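Local structure of N-terminal acetyltransferase-like protein (Chaetomium thermophilum, 5NNP) at residues A[79-82]-A[83-86]; A[96-99]-A[100-104]; A[185-188]-A[189-193]; A[416-419]-A[420-423]; A[448-451]-A[452-456]. The protein probably acts as the tetratricopeptide-repeat auxiliary subunit of an N-terminal acetyltransferase complex of the NatA type, supporting acetyl transfer to protein N termini. All coordinates share one frame; numbering follows the deposited sequence.

Contact 1 (A[79-82]-A[83-86])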
loop_
_atom_site.group_PDB
_atom_site.type_symbol
_atom_site.label_atom_id
_atom_site.label_comp_id
_atom_site.label_asym_id
_atom_site.label_seq_id
_atom_site.Cartn_x
_atom_site.Cartn_y
_atom_site.Cartn_z
ATOM N N ILE A 79 -10.097 0.849 38.346
ATOM C CA ILE A 79 -8.650 0.801 38.208
ATOM C C ILE A 79 -8.173 -0.599 37.833
ATOM O O ILE A 79 -7.396 -0.757 36.886
ATOM C CB ILE A 79 -7.956 1.259 39.493
ATOM C CG1 ILE A 79 -8.184 2.761 39.687
ATOM C CG2 ILE A 79 -6.474 0.938 39.453
ATOM C CD1 ILE A 79 -7.898 3.254 41.117
ATOM N N CYS A 80 -8.650 -1.613 38.552
ATOM C CA CYS A 80 -8.253 -2.982 38.243
ATOM C C CYS A 80 -8.589 -3.356 36.782
ATOM O O CYS A 80 -7.771 -3.955 36.077
ATOM C CB CYS A 80 -8.907 -3.959 39.215
ATOM S SG CYS A 80 -8.512 -3.648 40.970
ATOM N N TRP A 81 -9.775 -2.974 36.321
ATOM C CA TRP A 81 -10.172 -3.296 34.958
ATOM C C TRP A 81 -9.379 -2.475 33.929
ATOM O O TRP A 81 -8.939 -3.005 32.908
ATOM C CB TRP A 81 -11.682 -3.103 34.789
ATOM C CG TRP A 81 -12.453 -4.203 35.485
ATOM C CD1 TRP A 81 -13.110 -4.119 36.684
ATOM C CD2 TRP A 81 -12.604 -5.558 35.043
ATOM N NE1 TRP A 81 -13.670 -5.331 37.008
ATOM C CE2 TRP A 81 -13.376 -6.234 36.020
ATOM C CE3 TRP A 81 -12.163 -6.268 33.918
ATOM C CZ2 TRP A 81 -13.721 -7.586 35.908
ATOM C CZ3 TRP A 81 -12.513 -7.629 33.805
ATOM C CH2 TRP A 81 -13.282 -8.266 34.803
ATOM N N HIS A 82 -9.178 -1.192 34.221
ATOM C CA HIS A 82 -8.355 -0.319 33.386
ATOM C C HIS A 82 -6.942 -0.896 33.187
ATOM O O HIS A 82 -6.464 -0.990 32.059
ATOM C CB HIS A 82 -8.289 1.076 34.006
ATOM C CG HIS A 82 -7.751 2.131 33.094
ATOM N ND1 HIS A 82 -7.426 3.400 33.536
ATOM C CD2 HIS A 82 -7.476 2.118 31.769
ATOM C CE1 HIS A 82 -6.981 4.120 32.522
ATOM N NE2 HIS A 82 -7.001 3.367 31.437
ATOM N N VAL A 83 -6.297 -1.296 34.280
ATOM C CA VAL A 83 -4.973 -1.917 34.242
ATOM C C VAL A 83 -4.955 -3.161 33.348
ATOM O O VAL A 83 -4.099 -3.311 32.465
ATOM C CB VAL A 83 -4.494 -2.317 35.665
ATOM C CG1 VAL A 83 -3.277 -3.205 35.592
ATOM C CG2 VAL A 83 -4.192 -1.088 36.492
ATOM N N TYR A 84 -5.908 -4.050 33.602
ATOM C CA TYR A 84 -6.071 -5.274 32.831
ATOM C C TYR A 84 -6.094 -4.961 31.323
ATOM O O TYR A 84 -5.450 -5.637 30.523
ATOM C CB TYR A 84 -7.355 -5.980 33.280
ATOM C CG TYR A 84 -7.432 -7.475 33.016
ATOM C CD1 TYR A 84 -6.381 -8.322 33.356
ATOM C CD2 TYR A 84 -8.589 -8.048 32.477
ATOM C CE1 TYR A 84 -6.463 -9.699 33.131
ATOM C CE2 TYR A 84 -8.674 -9.418 32.241
ATOM C CZ TYR A 84 -7.612 -10.233 32.570
ATOM O OH TYR A 84 -7.705 -11.584 32.352
ATOM N N GLY A 85 -6.828 -3.918 30.955
ATOM C CA GLY A 85 -6.906 -3.477 29.575
ATOM C C GLY A 85 -5.579 -2.967 29.044
ATOM O O GLY A 85 -5.148 -3.345 27.951
ATOM N N ILE A 86 -4.928 -2.111 29.830
ATOM C CA ILE A 86 -3.626 -1.563 29.477
ATOM C C ILE A 86 -2.604 -2.660 29.172
ATOM O O ILE A 86 -1.895 -2.586 28.175
ATOM C CB ILE A 86 -3.100 -0.653 30.603
ATOM C CG1 ILE A 86 -3.992 0.584 30.726
ATOM C CG2 ILE A 86 -1.657 -0.232 30.339
ATOM C CD1 ILE A 86 -3.674 1.441 31.929
#

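Contact 2 (A[96-99]-A[100-104])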
loop_
_atom_site.group_PDB
_atom_site.type_symbol
_atom_site.label_atom_id
_atom_site.label_comp_id
_atom_site.label_asym_id
_atom_site.label_seq_id
_atom_site.Cartn_x
_atom_site.Cartn_y
_atom_site.Cartn_z
ATOM N N GLU A 96 -9.295 -8.292 23.775
ATOM C CA GLU A 96 -9.460 -8.487 25.205
ATOM C C GLU A 96 -9.321 -7.144 25.907
ATOM O O GLU A 96 -9.895 -6.926 26.968
ATOM C CB GLU A 96 -8.453 -9.507 25.738
ATOM C CG GLU A 96 -8.708 -10.911 25.221
ATOM C CD GLU A 96 -9.972 -11.534 25.797
ATOM O OE1 GLU A 96 -10.056 -11.691 27.045
ATOM O OE2 GLU A 96 -10.879 -11.868 24.998
ATOM N N ALA A 97 -8.575 -6.233 25.293
ATOM C CA ALA A 97 -8.465 -4.879 25.819
ATOM C C ALA A 97 -9.831 -4.191 25.813
ATOM O O ALA A 97 -10.224 -3.549 26.809
ATOM C CB ALA A 97 -7.464 -4.080 25.018
ATOM N N ILE A 98 -10.557 -4.339 24.700
ATOM C CA ILE A 98 -11.854 -3.686 24.553
ATOM C C ILE A 98 -12.823 -4.122 25.663
ATOM O O ILE A 98 -13.474 -3.288 26.280
ATOM C CB ILE A 98 -12.473 -3.956 23.167
ATOM C CG1 ILE A 98 -11.780 -3.102 22.103
ATOM C CG2 ILE A 98 -13.953 -3.618 23.164
ATOM C CD1 ILE A 98 -12.136 -3.449 20.660
ATOM N N LYS A 99 -12.885 -5.422 25.936
ATOM C CA LYS A 99 -13.782 -5.957 26.950
ATOM C C LYS A 99 -13.537 -5.320 28.311
ATOM O O LYS A 99 -14.473 -5.082 29.061
ATOM C CB LYS A 99 -13.615 -7.476 27.068
ATOM C CG LYS A 99 -13.936 -8.242 25.814
ATOM C CD LYS A 99 -13.512 -9.690 25.971
ATOM C CE LYS A 99 -14.429 -10.645 25.252
ATOM N NZ LYS A 99 -14.547 -10.301 23.837
ATOM N N ALA A 100 -12.264 -5.065 28.617
ATOM C CA ALA A 100 -11.846 -4.579 29.928
ATOM C C ALA A 100 -12.002 -3.054 30.051
ATOM O O ALA A 100 -12.458 -2.546 31.081
ATOM C CB ALA A 100 -10.404 -5.003 30.199
ATOM N N TYR A 101 -11.625 -2.327 29.006
ATOM C CA TYR A 101 -11.889 -0.891 28.955
ATOM C C TYR A 101 -13.386 -0.598 29.094
ATOM O O TYR A 101 -13.793 0.310 29.828
ATOM C CB TYR A 101 -11.368 -0.297 27.651
ATOM C CG TYR A 101 -9.931 0.147 27.704
ATOM C CD1 TYR A 101 -8.889 -0.742 27.472
ATOM C CD2 TYR A 101 -9.611 1.471 27.979
ATOM C CE1 TYR A 101 -7.568 -0.318 27.515
ATOM C CE2 TYR A 101 -8.299 1.899 28.028
ATOM C CZ TYR A 101 -7.282 1.010 27.796
ATOM O OH TYR A 101 -5.980 1.472 27.845
ATOM N N LYS A 102 -14.200 -1.378 28.384
ATOM C CA LYS A 102 -15.652 -1.193 28.365
ATOM C C LYS A 102 -16.282 -1.292 29.760
ATOM O O LYS A 102 -17.194 -0.533 30.108
ATOM C CB LYS A 102 -16.287 -2.223 27.437
ATOM C CG LYS A 102 -17.631 -1.836 26.910
ATOM C CD LYS A 102 -17.820 -2.337 25.484
ATOM C CE LYS A 102 -17.808 -3.844 25.431
ATOM N NZ LYS A 102 -18.227 -4.282 24.082
ATOM N N PHE A 103 -15.790 -2.237 30.555
ATOM C CA PHE A 103 -16.322 -2.455 31.892
ATOM C C PHE A 103 -15.802 -1.382 32.856
ATOM O O PHE A 103 -16.554 -0.849 33.695
ATOM C CB PHE A 103 -15.967 -3.857 32.387
ATOM C CG PHE A 103 -16.811 -4.321 33.540
ATOM C CD1 PHE A 103 -18.179 -4.519 33.381
ATOM C CD2 PHE A 103 -16.241 -4.566 34.776
ATOM C CE1 PHE A 103 -18.979 -4.961 34.436
ATOM C CE2 PHE A 103 -17.019 -4.999 35.840
ATOM C CZ PHE A 103 -18.399 -5.199 35.674
ATOM N N ALA A 104 -14.521 -1.056 32.725
ATOM C CA ALA A 104 -13.955 0.060 33.474
ATOM C C ALA A 104 -14.799 1.327 33.259
ATOM O O ALA A 104 -15.171 2.016 34.220
ATOM C CB ALA A 104 -12.508 0.293 33.074
#

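Contact 3 (A[185-188]-A[189-193])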
loop_
_atom_site.group_PDB
_atom_site.type_symbol
_atom_site.label_atom_id
_atom_site.label_comp_id
_atom_site.label_asym_id
_atom_site.label_seq_id
_atom_site.Cartn_x
_atom_site.Cartn_y
_atom_site.Cartn_z
ATOM N N LEU A 185 -9.406 25.299 6.339
ATOM C CA LEU A 185 -9.207 24.011 5.678
ATOM C C LEU A 185 -10.082 22.911 6.275
ATOM O O LEU A 185 -10.538 22.024 5.560
ATOM C CB LEU A 185 -7.740 23.592 5.746
ATOM C CG LEU A 185 -7.429 22.314 4.964
ATOM C CD1 LEU A 185 -7.779 22.516 3.516
ATOM C CD2 LEU A 185 -5.985 21.924 5.100
ATOM N N GLU A 186 -10.311 22.969 7.584
ATOM C CA GLU A 186 -11.172 21.998 8.248
ATOM C C GLU A 186 -12.597 22.049 7.676
ATOM O O GLU A 186 -13.187 21.021 7.331
ATOM C CB GLU A 186 -11.194 22.246 9.758
ATOM C CG GLU A 186 -11.975 21.208 10.557
ATOM C CD GLU A 186 -12.123 21.595 12.016
ATOM O OE1 GLU A 186 -12.527 22.747 12.293
ATOM O OE2 GLU A 186 -11.829 20.757 12.895
ATOM N N HIS A 187 -13.139 23.255 7.562
ATOM C CA HIS A 187 -14.471 23.423 7.000
ATOM C C HIS A 187 -14.512 22.985 5.539
ATOM O O HIS A 187 -15.448 22.309 5.124
ATOM C CB HIS A 187 -14.938 24.868 7.141
ATOM C CG HIS A 187 -16.333 25.096 6.660
ATOM N ND1 HIS A 187 -17.434 24.560 7.294
ATOM C CD2 HIS A 187 -16.809 25.791 5.601
ATOM C CE1 HIS A 187 -18.526 24.917 6.645
ATOM N NE2 HIS A 187 -18.175 25.665 5.612
ATOM N N SER A 188 -13.487 23.346 4.771
ATOM C CA SER A 188 -13.390 22.936 3.364
ATOM C C SER A 188 -13.409 21.415 3.186
ATOM O O SER A 188 -14.176 20.878 2.381
ATOM C CB SER A 188 -12.123 23.506 2.735
ATOM O OG SER A 188 -11.931 22.982 1.435
ATOM N N GLU A 189 -12.556 20.734 3.941
ATOM C CA GLU A 189 -12.518 19.281 3.963
ATOM C C GLU A 189 -13.823 18.658 4.440
ATOM O O GLU A 189 -14.229 17.612 3.933
ATOM C CB GLU A 189 -11.362 18.807 4.847
ATOM C CG GLU A 189 -10.006 18.975 4.174
ATOM C CD GLU A 189 -9.910 18.216 2.856
ATOM O OE1 GLU A 189 -10.196 17.001 2.842
ATOM O OE2 GLU A 189 -9.558 18.840 1.833
ATOM N N ALA A 190 -14.482 19.308 5.404
ATOM C CA ALA A 190 -15.748 18.806 5.910
ATOM C C ALA A 190 -16.834 18.873 4.842
ATOM O O ALA A 190 -17.681 17.989 4.773
ATOM C CB ALA A 190 -16.177 19.566 7.147
ATOM N N LEU A 191 -16.814 19.922 4.020
ATOM C CA LEU A 191 -17.766 20.042 2.916
ATOM C C LEU A 191 -17.553 18.932 1.875
ATOM O O LEU A 191 -18.512 18.306 1.418
ATOM C CB LEU A 191 -17.655 21.408 2.260
ATOM C CG LEU A 191 -18.170 22.602 3.070
ATOM C CD1 LEU A 191 -17.630 23.898 2.509
ATOM C CD2 LEU A 191 -19.696 22.639 3.118
ATOM N N LEU A 192 -16.301 18.658 1.519
ATOM C CA LEU A 192 -16.063 17.642 0.514
ATOM C C LEU A 192 -16.424 16.247 1.036
ATOM O O LEU A 192 -16.978 15.421 0.308
ATOM C CB LEU A 192 -14.613 17.683 0.051
ATOM C CG LEU A 192 -14.166 18.928 -0.727
ATOM C CD1 LEU A 192 -12.671 18.841 -1.045
ATOM C CD2 LEU A 192 -14.976 19.141 -2.014
ATOM N N TYR A 193 -16.120 15.989 2.298
ATOM C CA TYR A 193 -16.454 14.697 2.897
ATOM C C TYR A 193 -17.961 14.424 2.823
ATOM O O TYR A 193 -18.384 13.352 2.359
ATOM C CB TYR A 193 -15.955 14.630 4.345
ATOM C CG TYR A 193 -16.297 13.344 5.072
ATOM C CD1 TYR A 193 -15.980 12.108 4.531
ATOM C CD2 TYR A 193 -16.924 13.371 6.317
ATOM C CE1 TYR A 193 -16.296 10.924 5.200
ATOM C CE2 TYR A 193 -17.235 12.199 6.997
ATOM C CZ TYR A 193 -16.922 10.980 6.435
ATOM O OH TYR A 193 -17.240 9.824 7.116
HETATM O O HOH W 1 -10.384 21.250 0.799
#

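Contact 4 (A[416-419]-A[420-423]). With PO4 (phosphate ion), chain U.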
loop_
_atom_site.group_PDB
_atom_site.type_symbol
_atom_site.label_atom_id
_atom_site.label_comp_id
_atom_site.label_asym_id
_atom_site.label_seq_id
_atom_site.Cartn_x
_atom_site.Cartn_y
_atom_site.Cartn_z
ATOM N N ARG A 416 20.242 -9.741 -18.425
ATOM C CA ARG A 416 18.870 -10.240 -18.437
ATOM C C ARG A 416 18.682 -11.260 -19.553
ATOM O O ARG A 416 17.883 -12.190 -19.437
ATOM C CB ARG A 416 17.876 -9.084 -18.590
ATOM C CG ARG A 416 16.419 -9.501 -18.535
ATOM C CD ARG A 416 15.488 -8.297 -18.612
ATOM N NE ARG A 416 15.487 -7.510 -17.379
ATOM C CZ ARG A 416 16.159 -6.375 -17.202
ATOM N NH1 ARG A 416 16.899 -5.871 -18.185
ATOM N NH2 ARG A 416 16.087 -5.735 -16.038
ATOM N N ILE A 417 19.442 -11.091 -20.630
ATOM C CA ILE A 417 19.416 -12.030 -21.742
ATOM C C ILE A 417 20.025 -13.357 -21.296
ATOM O O ILE A 417 19.481 -14.449 -21.566
ATOM C CB ILE A 417 20.163 -11.453 -22.962
ATOM C CG1 ILE A 417 19.505 -10.135 -23.379
ATOM C CG2 ILE A 417 20.169 -12.427 -24.124
ATOM C CD1 ILE A 417 20.134 -9.468 -24.577
ATOM N N PHE A 418 21.146 -13.259 -20.585
ATOM C CA PHE A 418 21.768 -14.443 -19.998
ATOM C C PHE A 418 20.780 -15.156 -19.100
ATOM O O PHE A 418 20.585 -16.362 -19.229
ATOM C CB PHE A 418 23.016 -14.073 -19.209
ATOM C CG PHE A 418 24.163 -13.655 -20.068
ATOM C CD1 PHE A 418 24.284 -14.150 -21.358
ATOM C CD2 PHE A 418 25.116 -12.768 -19.596
ATOM C CE1 PHE A 418 25.342 -13.776 -22.159
ATOM C CE2 PHE A 418 26.171 -12.383 -20.392
ATOM C CZ PHE A 418 26.288 -12.889 -21.676
ATOM N N LYS A 419 20.167 -14.401 -18.191
ATOM C CA LYS A 419 19.095 -14.936 -17.362
ATOM C C LYS A 419 18.097 -15.750 -18.196
ATOM O O LYS A 419 17.821 -16.906 -17.882
ATOM C CB LYS A 419 18.359 -13.814 -16.624
ATOM C CG LYS A 419 17.429 -14.331 -15.529
ATOM C CD LYS A 419 16.476 -13.276 -15.024
ATOM C CE LYS A 419 15.206 -13.254 -15.856
ATOM N NZ LYS A 419 14.255 -12.175 -15.448
ATOM N N HIS A 420 17.576 -15.152 -19.267
ATOM C CA HIS A 420 16.609 -15.844 -20.114
ATOM C C HIS A 420 17.225 -17.039 -20.822
ATOM O O HIS A 420 16.535 -18.022 -21.093
ATOM C CB HIS A 420 16.006 -14.896 -21.143
ATOM C CG HIS A 420 15.148 -13.827 -20.546
ATOM N ND1 HIS A 420 15.074 -12.552 -21.070
ATOM C CD2 HIS A 420 14.320 -13.841 -19.477
ATOM C CE1 HIS A 420 14.240 -11.828 -20.348
ATOM N NE2 HIS A 420 13.770 -12.584 -19.372
ATOM N N GLN A 421 18.519 -16.964 -21.126
ATOM C CA GLN A 421 19.215 -18.122 -21.700
ATOM C C GLN A 421 19.410 -19.228 -20.664
ATOM O O GLN A 421 19.733 -20.368 -21.013
ATOM C CB GLN A 421 20.561 -17.706 -22.290
ATOM C CG GLN A 421 20.427 -16.951 -23.604
ATOM C CD GLN A 421 21.757 -16.454 -24.142
ATOM O OE1 GLN A 421 22.730 -16.327 -23.401
ATOM N NE2 GLN A 421 21.801 -16.166 -25.437
ATOM N N GLY A 422 19.217 -18.881 -19.392
ATOM C CA GLY A 422 19.296 -19.837 -18.297
ATOM C C GLY A 422 20.622 -19.846 -17.558
ATOM O O GLY A 422 20.818 -20.628 -16.618
ATOM N N ASP A 423 21.534 -18.974 -17.986
ATOM C CA ASP A 423 22.854 -18.899 -17.387
ATOM C C ASP A 423 22.842 -17.913 -16.215
ATOM O O ASP A 423 23.279 -16.761 -16.345
ATOM C CB ASP A 423 23.894 -18.493 -18.429
ATOM C CG ASP A 423 25.319 -18.837 -18.008
ATOM O OD1 ASP A 423 25.567 -19.038 -16.795
ATOM O OD2 ASP A 423 26.199 -18.904 -18.894
HETATM P P PO4 U . 14.440 -8.540 -13.892
HETATM O O1 PO4 U . 15.742 -9.144 -14.355
HETATM O O2 PO4 U . 13.314 -9.458 -14.315
HETATM O O3 PO4 U . 14.423 -8.401 -12.385
HETATM O O4 PO4 U . 14.285 -7.173 -14.518
#

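Contact 5 (A[448-451]-A[452-456]). With PO4 (phosphate ion), chain U.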
loop_
_atom_site.group_PDB
_atom_site.type_symbol
_atom_site.label_atom_id
_atom_site.label_comp_id
_atom_site.label_asym_id
_atom_site.label_seq_id
_atom_site.Cartn_x
_atom_site.Cartn_y
_atom_site.Cartn_z
ATOM N N ALA A 448 21.603 -6.315 -8.802
ATOM C CA ALA A 448 22.730 -7.226 -8.690
ATOM C C ALA A 448 22.484 -8.197 -7.540
ATOM O O ALA A 448 22.608 -9.412 -7.701
ATOM C CB ALA A 448 24.046 -6.449 -8.497
ATOM N N ALA A 449 22.101 -7.665 -6.387
ATOM C CA ALA A 449 21.761 -8.513 -5.246
ATOM C C ALA A 449 20.685 -9.555 -5.592
ATOM O O ALA A 449 20.781 -10.710 -5.192
ATOM C CB ALA A 449 21.306 -7.662 -4.081
ATOM N N LYS A 450 19.667 -9.138 -6.333
ATOM C CA LYS A 450 18.576 -10.024 -6.698
ATOM C C LYS A 450 19.102 -11.145 -7.569
ATOM O O LYS A 450 18.832 -12.329 -7.318
ATOM C CB LYS A 450 17.470 -9.261 -7.427
ATOM C CG LYS A 450 16.324 -10.141 -7.930
ATOM C CD LYS A 450 15.416 -9.365 -8.878
ATOM C CE LYS A 450 14.279 -10.222 -9.424
ATOM N NZ LYS A 450 13.258 -9.382 -10.115
ATOM N N TYR A 451 19.866 -10.767 -8.591
ATOM C CA TYR A 451 20.479 -11.749 -9.481
ATOM C C TYR A 451 21.394 -12.731 -8.733
ATOM O O TYR A 451 21.435 -13.916 -9.047
ATOM C CB TYR A 451 21.234 -11.036 -10.603
ATOM C CG TYR A 451 20.323 -10.741 -11.769
ATOM C CD1 TYR A 451 19.077 -10.173 -11.560
ATOM C CD2 TYR A 451 20.687 -11.061 -13.071
ATOM C CE1 TYR A 451 18.222 -9.922 -12.606
ATOM C CE2 TYR A 451 19.833 -10.806 -14.130
ATOM C CZ TYR A 451 18.602 -10.242 -13.887
ATOM O OH TYR A 451 17.742 -9.990 -14.931
ATOM N N GLN A 452 22.093 -12.251 -7.720
ATOM C CA GLN A 452 22.934 -13.129 -6.929
ATOM C C GLN A 452 22.092 -14.118 -6.117
ATOM O O GLN A 452 22.425 -15.312 -6.043
ATOM C CB GLN A 452 23.857 -12.292 -6.042
ATOM C CG GLN A 452 24.939 -11.568 -6.859
ATOM C CD GLN A 452 25.662 -10.467 -6.097
ATOM O OE1 GLN A 452 25.256 -10.086 -4.996
ATOM N NE2 GLN A 452 26.744 -9.947 -6.685
ATOM N N LEU A 453 20.996 -13.635 -5.530
ATOM C CA LEU A 453 20.048 -14.518 -4.853
ATOM C C LEU A 453 19.418 -15.510 -5.832
ATOM O O LEU A 453 19.206 -16.670 -5.499
ATOM C CB LEU A 453 18.955 -13.713 -4.149
ATOM C CG LEU A 453 19.412 -12.810 -3.005
ATOM C CD1 LEU A 453 18.253 -11.987 -2.514
ATOM C CD2 LEU A 453 19.988 -13.626 -1.870
ATOM N N ARG A 454 19.109 -15.049 -7.037
ATOM C CA ARG A 454 18.617 -15.949 -8.074
ATOM C C ARG A 454 19.655 -17.022 -8.402
ATOM O O ARG A 454 19.298 -18.114 -8.838
ATOM C CB ARG A 454 18.242 -15.171 -9.338
ATOM C CG ARG A 454 16.999 -14.329 -9.192
ATOM C CD ARG A 454 15.815 -15.185 -8.796
ATOM N NE ARG A 454 14.600 -14.403 -8.583
ATOM C CZ ARG A 454 13.749 -14.048 -9.542
ATOM N NH1 ARG A 454 13.982 -14.382 -10.799
ATOM N NH2 ARG A 454 12.662 -13.352 -9.242
ATOM N N ASN A 455 20.932 -16.707 -8.186
ATOM C CA ASN A 455 22.011 -17.680 -8.347
ATOM C C ASN A 455 22.371 -18.367 -7.022
ATOM O O ASN A 455 23.415 -18.989 -6.892
ATOM C CB ASN A 455 23.242 -17.007 -8.938
ATOM C CG ASN A 455 24.268 -17.997 -9.431
ATOM O OD1 ASN A 455 23.928 -19.068 -9.911
ATOM N ND2 ASN A 455 25.530 -17.635 -9.327
ATOM N N ASN A 456 21.476 -18.239 -6.054
ATOM C CA ASN A 456 21.626 -18.818 -4.736
ATOM C C ASN A 456 22.867 -18.381 -3.987
ATOM O O ASN A 456 23.371 -19.142 -3.169
ATOM C CB ASN A 456 21.601 -20.339 -4.819
ATOM C CG ASN A 456 20.235 -20.875 -5.163
ATOM O OD1 ASN A 456 19.258 -20.133 -5.186
ATOM N ND2 ASN A 456 20.155 -22.176 -5.429
HETATM P P PO4 U . 14.440 -8.540 -13.892
HETATM O O1 PO4 U . 15.742 -9.144 -14.355
HETATM O O2 PO4 U . 13.314 -9.458 -14.315
HETATM O O3 PO4 U . 14.423 -8.401 -12.385
HETATM O O4 PO4 U . 14.285 -7.173 -14.518
#

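Contact 1 (A[79-82]-A[83-86])
H82 and I86 meet one turn apart on helix 78-90, within the predicted tetratricopeptide repeat of residues 78-111, where W81 and G85 fall at the tryptophan and glycine positions familiar from the TPR consensus. The closer packing is on this side. I86 CD1 sits over one face of the imidazole, 4.0 Å from the centroid of the H82 ring and displaced toward its rim, a CH-pi contact. H82 swings its ring forward along the helix, CG opposite the backbone N (chi1 -166°), which carries it across the isoleucine's end; the ring also meets Y101 of the next helix. Branched aliphatic I79 and V83 line the face toward helix 44-55, where I79 touches D45 and V83 touches S48, and I79 CG2 approaches V83 CG2 at 4.3 Å. Y101 packs against the backbone of G85 itself, an approach the missing side chain permits.

Between W81 and Y84 the packing is looser. Both rings are only partly exposed, lie side by side and point the same way, yet they barely touch, with W81 CZ3 4.2 Å from Y84 CD2. The indole is held instead by its NE1 bond to M75 O and by F103 and L107 of helix 94-107, and Y84 leans on Y88. Through all this runs the regular helical ladder, in which I86 N donates to H82 O at 2.9 Å in the carbonyl plane.

Contact 2 (A[96-99]-A[100-104])
A97 O accepts from two backbone N-H groups further along the helix. Y101 N makes the sound bond, 2.9 Å to A97 O and almost straight at 178°. A100 N reaches the same A97 O more weakly at 3.1 Å. Separately, this oxygen stands at the edge of the Y101 phenol ring and in its plane. The carbonyl thus faces the rim of the aromatic group rather than its electron-rich face.

The next rung is as short, with K102 N 2.9 Å from I98 O, but the one after it is weak, F103 N lying 3.5 Å from K99 O. Small residues suit the buried side: A97 CB meets Y101 CD1 at 4.4 Å, and the methyl leaves room for Y88 of helix 78-90, while Y101 and I98 reach across to L121 of helix 112-124. K99 and K102, by contrast, are exposed, and their flexible chains bend along the outside. F103, also exposed, turns its ring edge-to-face with W81. Alanine at A97 and A104 with an aromatic at Y101 between them is the signature of the second helix of a TPR, whose small residues let it nest against the first.

Contact 3 (A[185-188]-A[189-193])
L185 and E189 are joined by a nearly straight backbone bond, E189 N lying 2.9 Å from L185 O with an N-H...O angle of 173°. E189 then folds back, its chain bent at chi2 (-59°), and one water bridges its side chain to that of S188, donating to E189 OE2 at 2.7 Å and bonding to S188 OG. The other carboxylate oxygen forms a salt bridge with R538, and S188 OG is bonded to the backbone N of L219.

Further out the contact is apolar. L185 CD1 packs on the aliphatic E189 CG at 4.2 Å, and L185 also meets an aromatic side chain of another protein chain. L191 CG stands over one face of the H187 imidazole, 4.3 Å from its centroid, in a CH-pi contact; the leucine crosses the ring obliquely, bringing L191 CD1 3.6 Å from H187 NE2. Replacing L191 with an alanine would probably leave that face without its leucine cover and give the ring more freedom to turn, though ND1 would keep its bond to R146. H187 ND1, S188 OG and both carboxylate oxygens of E189 are thus each matched by a partner, and the negative charge of E189 is probably balanced by R538.

Contact 4 (A[416-419]-A[420-423])
R416 and H420 lie side by side and point the same way, with the guanidinium and imidazole planes turned 50° apart. They touch through the aliphatic part of the arginine, R416 CG being 3.7 Å from H420 CE1, and R416 O sits over one face of the same ring. K419 reaches the imidazole from another direction, its chain crossing H420 with K419 CE 3.8 Å from H420 CD2. The ring's turn is fixed by ND1, which bonds to N383. On the other flank F418 and Q421 also run alongside each other, their planes 37° apart; Q421 OE1 lies at the ring's edge and in its plane, 3.4 Å from F418 CD1.

The helix ends in a Schellman motif. D423 N returns to F418 O at 3.0 Å, and the position of G422, with positive phi, calls for glycine, because a side chain would be jammed against the preceding carbonyl oxygen. D423 then caps K426 N of the next helix.

R416 extends fully to CD and bends at chi3 (-73°), presenting one guanidinium edge to a phosphate ion: NE and NH2 both donate to phosphate O4, at 3.1 and 2.8 Å. A leucine in place of R416 would probably cost the phosphate this two-pronged grip. With K419 NZ 3.1 Å from phosphate O2, the grouping is a basic patch that would probably favour anions.

Contact 5 (A[448-451]-A[452-456])
The last turns of helix 442-454 keep regular i to i+4 bonds, among them R454 N to K450 O at 2.7 Å and L453 N to A449 O at 3.0 Å, before N455 leaves helical geometry. K450 and R454 lie side by side, pointing the same way, with K450 CE over one face of the R454 guanidinium, 3.5 Å from NH2. The methylene rests on the flat cation, and each charge has its own mate: K450, drawn out straight from CG opposite the backbone N (chi1 176°), donates from NZ to phosphate O3 at 2.7 Å, while R454 forms a salt bridge with E492.

The chain ends the helix in a Schellman motif, N456 N reaching L453 O at 2.8 Å with N456 as the positive-phi residue. This is one of the helices of the NatA auxiliary-subunit family, whose helical repeats belong to the TPR clan. Apolar L453 suits its buried place, packing on F489 of helix 487-499 and on A461 of helix 458-465. Buried Q452 sends OE1 to T464 OG1, which satisfies the amide oxygen. Phosphate O1 lies at the edge of the Y451 ring, near its plane, though the modelled spacing of the tyrosine hydroxyl from the ion is doubtful. The Y451 side chain also touches A427 and M431 of helix 424-436 and R416 and K419 of helix 408-421.

Overall arrangement
Contacts 1 and 2 belong to successive helices of one predicted repeat; their centres are 8 Å apart and they touch, for example W81 NE1 to F103 CD2 at 3.5 Å. Contacts 4 and 5 form a second pair, centres 13 Å apart, with K419 CD 3.5 Å from Y451 OH. They share a phosphate ion, probably from the crystallisation liquor, held by R416 from one helix and K450 from the other. Contact 3 stands alone, its centre about 34 Å from that of contact 2 and about 50 Å from that of contact 5. Contacts 1 and 4 have centres 61 Å apart, on opposite sides of the chain's centre.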